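Local atomic coordinates of protein-S-isoprenylcysteine O-methyltransferase (Tribolium castaneum, PDB entry 5V7P), a protein that catalyses the S-adenosyl-L-methionine-dependent methylation of isoprenylated C-terminal cysteine residues, as an integral protein of the endoplasmic reticulum membrane. Residues I8-F13 / F102-F107; L18-I23 / F44-V49; G72-L77 / G94-M99. One frame throughout, in Å; residues are numbered along the deposited sequence.

Contact 1. Residues I8-F13 / F102-F107; sequences ISLQSF and FHYSEF. With MPG ([(Z)-octadec-9-enyl] (2R)-2,3-bis(oxidanyl)propanoate), chain T.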
loop_
_atom_site.group_PDB
_atom_site.type_symbol
_atom_site.label_atom_id
_atom_site.label_comp_id
_atom_site.label_asym_id
_atom_site.label_seq_id
_atom_site.Cartn_x
_atom_site.Cartn_y
_atom_site.Cartn_z
ATOM N N ILE A 8 -10.367 0.295 18.769
ATOM C CA ILE A 8 -9.220 -0.446 19.289
ATOM C C ILE A 8 -7.923 0.215 18.842
ATOM O O ILE A 8 -7.009 0.438 19.644
ATOM C CB ILE A 8 -9.286 -1.919 18.843
ATOM C CG1 ILE A 8 -10.569 -2.593 19.354
ATOM C CG2 ILE A 8 -8.050 -2.690 19.306
ATOM C CD1 ILE A 8 -10.838 -2.405 20.828
ATOM N N SER A 9 -7.827 0.548 17.554
ATOM C CA SER A 9 -6.606 1.162 17.047
ATOM C C SER A 9 -6.384 2.539 17.660
ATOM O O SER A 9 -5.243 2.920 17.947
ATOM C CB SER A 9 -6.663 1.255 15.524
ATOM O OG SER A 9 -7.654 2.178 15.104
ATOM N N LEU A 10 -7.459 3.297 17.877
ATOM C CA LEU A 10 -7.312 4.647 18.415
ATOM C C LEU A 10 -6.898 4.614 19.880
ATOM O O LEU A 10 -6.035 5.391 20.304
ATOM C CB LEU A 10 -8.618 5.425 18.222
ATOM C CG LEU A 10 -8.617 6.956 18.333
ATOM C CD1 LEU A 10 -8.569 7.420 19.784
ATOM C CD2 LEU A 10 -7.478 7.583 17.533
ATOM N N GLN A 11 -7.491 3.715 20.668
ATOM C CA GLN A 11 -7.097 3.591 22.066
ATOM C C GLN A 11 -5.641 3.161 22.191
ATOM O O GLN A 11 -4.886 3.716 22.999
ATOM C CB GLN A 11 -8.009 2.594 22.778
ATOM C CG GLN A 11 -9.451 3.051 22.910
ATOM C CD GLN A 11 -10.366 1.951 23.413
ATOM O OE1 GLN A 11 -10.266 0.800 22.985
ATOM N NE2 GLN A 11 -11.258 2.298 24.332
ATOM N N SER A 12 -5.225 2.175 21.395
ATOM C CA SER A 12 -3.862 1.662 21.495
ATOM C C SER A 12 -2.848 2.671 20.968
ATOM O O SER A 12 -1.760 2.819 21.536
ATOM C CB SER A 12 -3.748 0.342 20.734
ATOM O OG SER A 12 -4.751 -0.567 21.147
ATOM N N PHE A 13 -3.186 3.375 19.885
ATOM C CA PHE A 13 -2.249 4.320 19.288
ATOM C C PHE A 13 -1.975 5.492 20.222
ATOM O O PHE A 13 -0.817 5.840 20.475
ATOM C CB PHE A 13 -2.796 4.811 17.949
ATOM C CG PHE A 13 -1.953 5.871 17.299
ATOM C CD1 PHE A 13 -0.778 5.539 16.645
ATOM C CD2 PHE A 13 -2.346 7.199 17.328
ATOM C CE1 PHE A 13 -0.008 6.512 16.040
ATOM C CE2 PHE A 13 -1.578 8.177 16.725
ATOM C CZ PHE A 13 -0.408 7.833 16.080
ATOM N N PHE A 102 1.353 8.179 8.599
ATOM C CA PHE A 102 0.787 7.714 7.339
ATOM C C PHE A 102 0.097 6.368 7.516
ATOM O O PHE A 102 -1.075 6.204 7.160
ATOM C CB PHE A 102 1.873 7.610 6.271
ATOM C CG PHE A 102 1.396 6.980 4.993
ATOM C CD1 PHE A 102 0.824 7.754 3.999
ATOM C CD2 PHE A 102 1.503 5.612 4.795
ATOM C CE1 PHE A 102 0.376 7.180 2.827
ATOM C CE2 PHE A 102 1.055 5.031 3.624
ATOM C CZ PHE A 102 0.491 5.816 2.639
ATOM N N HIS A 103 0.814 5.389 8.071
ATOM C CA HIS A 103 0.284 4.033 8.138
ATOM C C HIS A 103 -0.897 3.939 9.096
ATOM O O HIS A 103 -1.858 3.209 8.830
ATOM C CB HIS A 103 1.391 3.060 8.538
ATOM C CG HIS A 103 2.418 2.845 7.468
ATOM N ND1 HIS A 103 2.161 2.112 6.329
ATOM C CD2 HIS A 103 3.698 3.274 7.358
ATOM C CE1 HIS A 103 3.239 2.096 5.566
ATOM N NE2 HIS A 103 4.186 2.794 6.167
ATOM N N TYR A 104 -0.856 4.669 10.214
ATOM C CA TYR A 104 -1.970 4.604 11.153
ATOM C C TYR A 104 -3.195 5.325 10.607
ATOM O O TYR A 104 -4.296 4.764 10.577
ATOM C CB TYR A 104 -1.589 5.194 12.509
ATOM C CG TYR A 104 -2.808 5.293 13.392
ATOM C CD1 TYR A 104 -3.426 4.147 13.871
ATOM C CD2 TYR A 104 -3.370 6.521 13.705
ATOM C CE1 TYR A 104 -4.552 4.221 14.654
ATOM C CE2 TYR A 104 -4.499 6.604 14.493
ATOM C CZ TYR A 104 -5.084 5.449 14.963
ATOM O OH TYR A 104 -6.209 5.514 15.743
ATOM N N SER A 105 -3.027 6.584 10.191
ATOM C CA SER A 105 -4.150 7.331 9.639
ATOM C C SER A 105 -4.769 6.605 8.453
ATOM O O SER A 105 -5.968 6.754 8.189
ATOM C CB SER A 105 -3.695 8.732 9.230
ATOM O OG SER A 105 -2.660 8.667 8.264
ATOM N N GLU A 106 -3.970 5.817 7.731
ATOM C CA GLU A 106 -4.512 4.996 6.653
ATOM C C GLU A 106 -5.490 3.960 7.197
ATOM O O GLU A 106 -6.553 3.727 6.608
ATOM C CB GLU A 106 -3.371 4.311 5.902
ATOM C CG GLU A 106 -3.777 3.700 4.579
ATOM C CD GLU A 106 -3.928 4.728 3.477
ATOM O OE1 GLU A 106 -4.502 4.384 2.422
ATOM O OE2 GLU A 106 -3.468 5.876 3.656
ATOM N N PHE A 107 -5.144 3.326 8.320
ATOM C CA PHE A 107 -6.063 2.392 8.963
ATOM C C PHE A 107 -7.308 3.109 9.465
ATOM O O PHE A 107 -8.431 2.628 9.275
ATOM C CB PHE A 107 -5.356 1.682 10.119
ATOM C CG PHE A 107 -6.224 0.699 10.854
ATOM C CD1 PHE A 107 -7.078 1.120 11.862
ATOM C CD2 PHE A 107 -6.179 -0.650 10.545
ATOM C CE1 PHE A 107 -7.877 0.216 12.538
ATOM C CE2 PHE A 107 -6.973 -1.556 11.221
ATOM C CZ PHE A 107 -7.822 -1.121 12.218
HETATM C C2 MPG T . -13.062 -0.822 24.174
HETATM C C3 MPG T . -12.852 -2.215 24.770
HETATM C C4 MPG T . -12.165 -2.146 26.132
HETATM C C5 MPG T . -10.765 -1.554 25.981
HETATM C C6 MPG T . -9.730 -2.399 26.721
HETATM C C7 MPG T . -8.636 -1.485 27.273
HETATM C C8 MPG T . -7.261 -2.154 27.194
HETATM C C9 MPG T . -6.198 -1.174 26.702
HETATM C C10 MPG T . -6.347 -0.552 25.550
HETATM C C11 MPG T . -5.289 0.426 25.047
HETATM C C12 MPG T . -5.151 1.607 26.006
HETATM C C13 MPG T . -3.678 1.792 26.365
HETATM O O1 MPG T . -14.466 -0.060 22.392
HETATM C C1 MPG T . -13.455 -0.973 22.707
HETATM C CXD MPG T . -16.914 -0.535 21.976
HETATM O O2 MPG T . -17.622 -1.543 21.309
HETATM C C21 MPG T . -17.515 0.822 21.624
HETATM O O3 MPG T . -16.992 1.803 22.478
HETATM O O4 MPG T . -15.151 -1.043 20.497
HETATM C CX3 MPG T . -15.451 -0.574 21.543
#
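Phe13 and Tyr104 join residues 8-13 to residues 102-107 with an offset aromatic stack. The ring centroids are 4.0 Å apart and the planes differ by only 6°. Phe13 CD2 approaches Tyr104 CE2 to 3.6 Å, each atom over a face of the other ring. CG of both residues is anti to its own backbone N (chi1 176° for Phe13, 172° for Tyr104), and both CA-CB bonds point across the gap. Phe13 CB lies over the same tyrosine ring in a CH-pi contact.

The apolar packing is less regular. Leu10 CD2 packs at the edge of the Tyr104 ring, near its plane, 4.1 Å from Tyr104 CZ. Ser9 CB packs on Phe107 CE1 at 3.4 Å.

No hydrogen bond crosses the contact. Ser9 OG lies close to the Phe107 ring, but its hydrogen bond is to Gly6 O, one turn earlier on its own helix. Ser12 OG and Ser12 N both bond to Ile8 O, from opposite faces of that carbonyl.

The two transmembrane segments run roughly antiparallel, with axes 10.9 Å apart, and aromatic side chains bridge the distance. Ile8 and Gln11 lie against a bound MPG lipid. Helix 59-84 packs on both partners, touching Phe13 through Leu75 and Phe107 through Ile64. Helix 156-180 borders residues 102-107.

Contact 2. Residues L18-I23 / F44-V49; sequences LVFFVI and FYAVNV. With MPG ([(Z)-octadec-9-enyl] (2R)-2,3-bis(oxidanyl)propanoate), chain Z; UND (undecane), chain E.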
loop_
_atom_site.group_PDB
_atom_site.type_symbol
_atom_site.label_atom_id
_atom_site.label_comp_id
_atom_site.label_asym_id
_atom_site.label_seq_id
_atom_site.Cartn_x
_atom_site.Cartn_y
_atom_site.Cartn_z
ATOM N N LEU A 18 0.983 8.113 24.562
ATOM C CA LEU A 18 1.050 8.775 25.861
ATOM C C LEU A 18 2.088 8.114 26.760
ATOM O O LEU A 18 2.843 8.804 27.455
ATOM C CB LEU A 18 -0.326 8.758 26.527
ATOM C CG LEU A 18 -0.469 9.576 27.812
ATOM C CD1 LEU A 18 -0.401 11.066 27.511
ATOM C CD2 LEU A 18 -1.767 9.227 28.529
ATOM N N VAL A 19 2.144 6.781 26.752
ATOM C CA VAL A 19 3.095 6.063 27.600
ATOM C C VAL A 19 4.520 6.499 27.281
ATOM O O VAL A 19 5.268 6.949 28.157
ATOM C CB VAL A 19 2.920 4.543 27.432
ATOM C CG1 VAL A 19 4.109 3.772 28.012
ATOM C CG2 VAL A 19 1.632 4.088 28.103
ATOM N N PHE A 20 4.920 6.370 26.015
ATOM C CA PHE A 20 6.295 6.674 25.645
ATOM C C PHE A 20 6.569 8.171 25.627
ATOM O O PHE A 20 7.729 8.575 25.761
ATOM C CB PHE A 20 6.614 6.039 24.291
ATOM C CG PHE A 20 6.590 4.541 24.322
ATOM C CD1 PHE A 20 7.665 3.832 24.830
ATOM C CD2 PHE A 20 5.487 3.839 23.866
ATOM C CE1 PHE A 20 7.646 2.450 24.872
ATOM C CE2 PHE A 20 5.462 2.457 23.907
ATOM C CZ PHE A 20 6.545 1.763 24.410
ATOM N N PHE A 21 5.534 9.000 25.477
ATOM C CA PHE A 21 5.709 10.432 25.695
ATOM C C PHE A 21 6.177 10.708 27.117
ATOM O O PHE A 21 7.071 11.533 27.338
ATOM C CB PHE A 21 4.405 11.175 25.406
ATOM C CG PHE A 21 4.434 12.623 25.810
ATOM C CD1 PHE A 21 5.128 13.554 25.055
ATOM C CD2 PHE A 21 3.766 13.052 26.944
ATOM C CE1 PHE A 21 5.156 14.886 25.426
ATOM C CE2 PHE A 21 3.790 14.382 27.318
ATOM C CZ PHE A 21 4.486 15.300 26.557
ATOM N N VAL A 22 5.588 10.019 28.096
ATOM C CA VAL A 22 6.021 10.175 29.480
ATOM C C VAL A 22 7.450 9.672 29.649
ATOM O O VAL A 22 8.268 10.301 30.332
ATOM C CB VAL A 22 5.046 9.449 30.427
ATOM C CG1 VAL A 22 5.559 9.463 31.865
ATOM C CG2 VAL A 22 3.666 10.088 30.355
ATOM N N ILE A 23 7.773 8.534 29.031
ATOM C CA ILE A 23 9.113 7.964 29.165
ATOM C C ILE A 23 10.156 8.929 28.616
ATOM O O ILE A 23 11.178 9.200 29.258
ATOM C CB ILE A 23 9.185 6.595 28.463
ATOM C CG1 ILE A 23 8.223 5.607 29.131
ATOM C CG2 ILE A 23 10.614 6.047 28.491
ATOM C CD1 ILE A 23 8.049 4.308 28.377
ATOM N N PHE A 44 12.291 -2.072 27.206
ATOM C CA PHE A 44 11.690 -2.606 28.424
ATOM C C PHE A 44 10.182 -2.382 28.436
ATOM O O PHE A 44 9.403 -3.317 28.663
ATOM C CB PHE A 44 12.340 -1.962 29.650
ATOM C CG PHE A 44 11.672 -2.314 30.952
ATOM C CD1 PHE A 44 11.985 -3.489 31.614
ATOM C CD2 PHE A 44 10.739 -1.461 31.520
ATOM C CE1 PHE A 44 11.373 -3.812 32.813
ATOM C CE2 PHE A 44 10.124 -1.778 32.717
ATOM C CZ PHE A 44 10.442 -2.953 33.365
ATOM N N TYR A 45 9.748 -1.145 28.191
ATOM C CA TYR A 45 8.321 -0.846 28.235
ATOM C C TYR A 45 7.596 -1.313 26.979
ATOM O O TYR A 45 6.390 -1.576 27.033
ATOM C CB TYR A 45 8.106 0.652 28.454
ATOM C CG TYR A 45 8.236 1.056 29.906
ATOM C CD1 TYR A 45 7.297 0.643 30.843
ATOM C CD2 TYR A 45 9.294 1.843 30.342
ATOM C CE1 TYR A 45 7.408 0.999 32.169
ATOM C CE2 TYR A 45 9.411 2.208 31.671
ATOM C CZ TYR A 45 8.464 1.781 32.579
ATOM O OH TYR A 45 8.567 2.135 33.903
ATOM N N ALA A 46 8.300 -1.428 25.853
ATOM C CA ALA A 46 7.694 -2.033 24.672
ATOM C C ALA A 46 7.270 -3.468 24.956
ATOM O O ALA A 46 6.244 -3.935 24.446
ATOM C CB ALA A 46 8.669 -1.987 23.497
ATOM N N VAL A 47 8.052 -4.185 25.765
ATOM C CA VAL A 47 7.666 -5.531 26.173
ATOM C C VAL A 47 6.423 -5.482 27.052
ATOM O O VAL A 47 5.531 -6.333 26.940
ATOM C CB VAL A 47 8.840 -6.223 26.889
ATOM C CG1 VAL A 47 8.415 -7.573 27.464
ATOM C CG2 VAL A 47 10.010 -6.404 25.932
ATOM N N ASN A 48 6.339 -4.486 27.936
ATOM C CA ASN A 48 5.201 -4.397 28.842
ATOM C C ASN A 48 3.908 -4.115 28.087
ATOM O O ASN A 48 2.861 -4.685 28.414
ATOM C CB ASN A 48 5.455 -3.322 29.896
ATOM C CG ASN A 48 6.479 -3.751 30.927
ATOM O OD1 ASN A 48 7.674 -3.495 30.777
ATOM N ND2 ASN A 48 6.016 -4.413 31.980
ATOM N N VAL A 49 3.955 -3.245 27.074
ATOM C CA VAL A 49 2.743 -2.957 26.316
ATOM C C VAL A 49 2.342 -4.168 25.486
ATOM O O VAL A 49 1.149 -4.441 25.308
ATOM C CB VAL A 49 2.921 -1.701 25.438
ATOM C CG1 VAL A 49 3.370 -0.514 26.281
ATOM C CG2 VAL A 49 3.904 -1.948 24.302
HETATM C C2 MPG Z . 7.492 5.388 33.529
HETATM C C3 MPG Z . 6.660 5.757 32.303
HETATM C C4 MPG Z . 5.574 4.705 32.091
HETATM C C5 MPG Z . 4.455 4.931 33.106
HETATM C C6 MPG Z . 3.149 4.353 32.569
HETATM C C7 MPG Z . 2.042 5.394 32.711
HETATM C C8 MPG Z . 2.277 6.530 31.717
HETATM C C9 MPG Z . 1.211 7.605 31.915
HETATM C C10 MPG Z . 0.005 7.448 31.408
HETATM C C11 MPG Z . -0.340 6.189 30.616
HETATM O O1 MPG Z . 9.624 6.455 33.583
HETATM C C1 MPG Z . 8.964 5.308 33.134
HETATM C CXD MPG Z . 11.775 5.179 33.978
HETATM O O2 MPG Z . 12.662 4.970 35.040
HETATM C C21 MPG Z . 12.549 5.710 32.773
HETATM O O3 MPG Z . 11.773 6.649 32.081
HETATM O O4 MPG Z . 10.826 6.752 35.450
HETATM C CX3 MPG Z . 10.719 6.190 34.411
HETATM C C1 UND E . 6.627 14.424 21.784
HETATM C C2 UND E . 7.851 13.744 22.396
HETATM C C3 UND E . 8.427 14.627 23.499
HETATM C C4 UND E . 9.747 14.035 23.991
HETATM C C5 UND E . 10.430 15.027 24.932
HETATM C C6 UND E . 11.227 16.045 24.121
HETATM C C7 UND E . 11.604 17.227 25.013
HETATM C C8 UND E . 12.747 18.006 24.369
HETATM C C9 UND E . 12.391 19.491 24.296
HETATM C C10 UND E . 13.614 20.277 23.824
HETATM C C11 UND E . 13.173 21.618 23.243
#
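Ile23 CD1 makes the closest contact between residues 18-23 and residues 44-49, 3.4 Å from Tyr45 CD2. It approaches the tyrosine ring obliquely, and it also packs on Tyr45 CB. Phe20 is the second side chain to reach across. Its tip meets the backbone of the other helix, with Phe20 CZ 3.9 Å from Ala46 N, which lies in the plane of the ring at its edge. Phe20 CE1 packs on Tyr45 CB at 4.0 Å, and Phe20 CZ is 4.3 Å from Val49 CG1. The phenylalanine thus fits its end among Tyr45, Ala46 and Val49.

The Phe20 CA-CB bond is not aimed at the other segment, but with CG beside the backbone N (chi1 -65°) the ring still reaches Tyr45 and Ala46. An extended second torsion (chi2 170°) carries Ile23 CD1 to the Tyr45 ring.

The next layer holds Tyr45 between two groups. Phe44 CD2 lies over the centre of one ring face. On the opposite face MPG C4 sits 4.1 Å above the plane, offset toward the rim. The lipid also touches the tyrosine tip, with Tyr45 OH 3.3 Å from MPG C1. MPG C3 lies 3.5 Å from Ile23 CG1. Val22 meets the chain at C3 and again near C8 and C9, and Leu18 and Val19 meet its far end at C10 and C11. Asn27 holds the lipid by a hydrogen bond. Val42 and Ile41 of helix 35-56 continue the packing on Phe20 and Ile23.

The two helices are consecutive in the chain and form an antiparallel transmembrane hairpin, with axes 11.3 Å apart in this region. No hydrogen bond links the two segments. The contact is apolar, and the bound lipid lies against both helices, as expected of a surface facing the membrane.

Contact 3. Residues G72-L77 / G94-M99; sequences GLVLVL and GYMSVM. With MPG ([(Z)-octadec-9-enyl] (2R)-2,3-bis(oxidanyl)propanoate), chain B.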
loop_
_atom_site.group_PDB
_atom_site.type_symbol
_atom_site.label_atom_id
_atom_site.label_comp_id
_atom_site.label_asym_id
_atom_site.label_seq_id
_atom_site.Cartn_x
_atom_site.Cartn_y
_atom_site.Cartn_z
ATOM N N GLY A 72 2.350 4.245 17.317
ATOM C CA GLY A 72 2.456 5.305 18.304
ATOM C C GLY A 72 3.850 5.388 18.891
ATOM O O GLY A 72 4.373 6.480 19.132
ATOM N N LEU A 73 4.475 4.232 19.120
ATOM C CA LEU A 73 5.865 4.206 19.562
ATOM C C LEU A 73 6.756 4.953 18.578
ATOM O O LEU A 73 7.543 5.824 18.968
ATOM C CB LEU A 73 6.330 2.755 19.715
ATOM C CG LEU A 73 7.338 2.444 20.823
ATOM C CD1 LEU A 73 7.841 1.012 20.698
ATOM C CD2 LEU A 73 8.495 3.414 20.801
ATOM N N VAL A 74 6.631 4.631 17.289
ATOM C CA VAL A 74 7.471 5.258 16.273
ATOM C C VAL A 74 7.206 6.758 16.212
ATOM O O VAL A 74 8.133 7.559 16.041
ATOM C CB VAL A 74 7.239 4.582 14.910
ATOM C CG1 VAL A 74 8.026 5.282 13.811
ATOM C CG2 VAL A 74 7.624 3.109 14.985
ATOM N N LEU A 75 5.943 7.160 16.347
ATOM C CA LEU A 75 5.605 8.578 16.310
ATOM C C LEU A 75 6.361 9.351 17.387
ATOM O O LEU A 75 7.066 10.325 17.094
ATOM C CB LEU A 75 4.095 8.755 16.474
ATOM C CG LEU A 75 3.590 10.189 16.659
ATOM C CD1 LEU A 75 4.025 11.080 15.503
ATOM C CD2 LEU A 75 2.079 10.200 16.801
ATOM N N VAL A 76 6.224 8.929 18.644
ATOM C CA VAL A 76 6.845 9.660 19.747
ATOM C C VAL A 76 8.364 9.619 19.631
ATOM O O VAL A 76 9.042 10.636 19.816
ATOM C CB VAL A 76 6.361 9.094 21.095
ATOM C CG1 VAL A 76 7.203 9.627 22.259
ATOM C CG2 VAL A 76 4.892 9.440 21.306
ATOM N N LEU A 77 8.923 8.446 19.334
ATOM C CA LEU A 77 10.370 8.345 19.179
ATOM C C LEU A 77 10.866 9.243 18.054
ATOM O O LEU A 77 11.948 9.834 18.152
ATOM C CB LEU A 77 10.774 6.892 18.927
ATOM C CG LEU A 77 11.398 6.160 20.117
ATOM C CD1 LEU A 77 10.516 6.251 21.360
ATOM C CD2 LEU A 77 11.665 4.707 19.752
ATOM N N GLY A 94 11.919 13.262 12.161
ATOM C CA GLY A 94 10.723 13.712 11.467
ATOM C C GLY A 94 10.253 12.717 10.424
ATOM O O GLY A 94 9.051 12.550 10.206
ATOM N N TYR A 95 11.196 12.040 9.768
ATOM C CA TYR A 95 10.837 11.007 8.802
ATOM C C TYR A 95 10.105 9.855 9.481
ATOM O O TYR A 95 9.076 9.380 8.987
ATOM C CB TYR A 95 12.097 10.512 8.092
ATOM C CG TYR A 95 11.970 9.130 7.492
ATOM C CD1 TYR A 95 11.423 8.948 6.231
ATOM C CD2 TYR A 95 12.406 8.007 8.185
ATOM C CE1 TYR A 95 11.307 7.688 5.679
ATOM C CE2 TYR A 95 12.293 6.741 7.640
ATOM C CZ TYR A 95 11.742 6.587 6.386
ATOM O OH TYR A 95 11.625 5.333 5.831
ATOM N N MET A 96 10.627 9.390 10.618
ATOM C CA MET A 96 9.963 8.316 11.349
ATOM C C MET A 96 8.531 8.693 11.704
ATOM O O MET A 96 7.610 7.883 11.550
ATOM C CB MET A 96 10.746 7.981 12.616
ATOM C CG MET A 96 12.087 7.321 12.365
ATOM S SD MET A 96 13.104 7.235 13.852
ATOM C CE MET A 96 11.980 6.476 15.021
ATOM N N SER A 97 8.324 9.920 12.183
ATOM C CA SER A 97 6.989 10.337 12.602
ATOM C C SER A 97 6.035 10.420 11.416
ATOM O O SER A 97 4.884 9.977 11.508
ATOM C CB SER A 97 7.071 11.679 13.325
ATOM O OG SER A 97 7.925 11.589 14.451
ATOM N N VAL A 98 6.492 10.990 10.298
ATOM C CA VAL A 98 5.669 11.047 9.093
ATOM C C VAL A 98 5.246 9.646 8.674
ATOM O O VAL A 98 4.091 9.412 8.297
ATOM C CB VAL A 98 6.435 11.773 7.969
ATOM C CG1 VAL A 98 5.818 11.502 6.598
ATOM C CG2 VAL A 98 6.464 13.272 8.238
ATOM N N MET A 99 6.175 8.692 8.733
ATOM C CA MET A 99 5.866 7.325 8.335
ATOM C C MET A 99 4.816 6.709 9.248
ATOM O O MET A 99 3.867 6.072 8.777
ATOM C CB MET A 99 7.143 6.488 8.353
ATOM C CG MET A 99 8.186 6.941 7.349
ATOM S SD MET A 99 7.882 6.267 5.711
ATOM C CE MET A 99 8.251 4.536 6.001
HETATM C C2 MPG B . 9.714 2.809 -1.573
HETATM C C3 MPG B . 9.155 3.957 -2.404
HETATM C C4 MPG B . 7.773 3.622 -2.957
HETATM C C5 MPG B . 7.154 4.877 -3.531
HETATM C C6 MPG B . 5.851 4.513 -4.222
HETATM C C7 MPG B . 4.794 3.988 -3.253
HETATM C C8 MPG B . 4.033 2.894 -3.980
HETATM C C9 MPG B . 2.726 2.623 -3.239
HETATM C C10 MPG B . 2.469 1.501 -2.608
HETATM C C11 MPG B . 3.446 0.325 -2.543
HETATM C C12 MPG B . 3.231 -0.433 -1.242
HETATM C C13 MPG B . 1.892 -1.161 -1.263
HETATM C C14 MPG B . 1.487 -1.445 0.176
HETATM C C15 MPG B . 0.286 -2.388 0.206
HETATM C C16 MPG B . 0.567 -3.574 1.126
HETATM O O1 MPG B . 9.316 3.378 0.697
HETATM C C1 MPG B . 8.874 2.543 -0.324
HETATM C CXD MPG B . 8.643 5.044 2.447
HETATM O O2 MPG B . 8.592 6.438 2.346
HETATM C C21 MPG B . 9.996 4.635 3.050
HETATM O O3 MPG B . 10.854 5.739 3.097
HETATM O O4 MPG B . 7.637 4.837 0.328
HETATM C CX3 MPG B . 8.473 4.428 1.064
#
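Met96 packs against Val74 and Leu77, where helix 90-113 meets helix 59-84. Its CB lies 4.0 Å from Val74 CG1, and the two side chains cross at about a right angle. CG is anti to the carbonyl carbon of Met96 itself (chi1 -69°), and the next torsion extends the chain to SD. A bend at chi3 (52°) then sets CE beside the neighbouring helix. There CE meets Leu77 CB at 4.1 Å and lies equally far from Val74 O. Val74 CG1 also touches the Met96 backbone, 3.5 Å from its O. Ile81 adds to the packing of Met96 from farther along helix 59-84.

Ser97 lies at the closest backbone approach. Its CA is 4.3 Å from Leu75 CA, and the axes pass 7.5 Å apart, a very close distance for two helices. The small serine side chain suits this approach. Leu75 CD1 folds back onto Ser97 CB at 3.8 Å. Ser97 OG is 3.1 Å from Leu75 O, but Gly93 O of its own helix is also within reach of the one proton, and the structure does not settle which accepts it.

Tyr95, which takes no part in this interface, shares a hydrogen bond with MPG O3 and another with Trp139 NE1.

The helices are consecutive in the chain and form a tight antiparallel hairpin. In chemical terms the contact is mostly apolar. The hydroxyl of Ser97 is buried at the crossing, with backbone carbonyls on both helices as possible acceptors.

In the fold
The three contacts tie together the first four transmembrane helices. Contacts 2 and 3 each close a hairpin of consecutive helices, and contact 1 joins helix 4-29 to helix 90-113, with both hairpin contacts nested inside it along the chain. Contacts 1 and 3 have centres about 13 Å apart and touch through Phe13, whose CD1 is 3.5 Å from Gly72 N. Contacts 2 and 3, about 14 Å apart between centres, meet where Phe20 CE2 packs 3.6 Å from Leu73 CG. Contacts 1 and 2 share helix 4-29 but do not touch. All three lie away from the S-adenosyl-L-methionine site, and each has a bound lipid beside it.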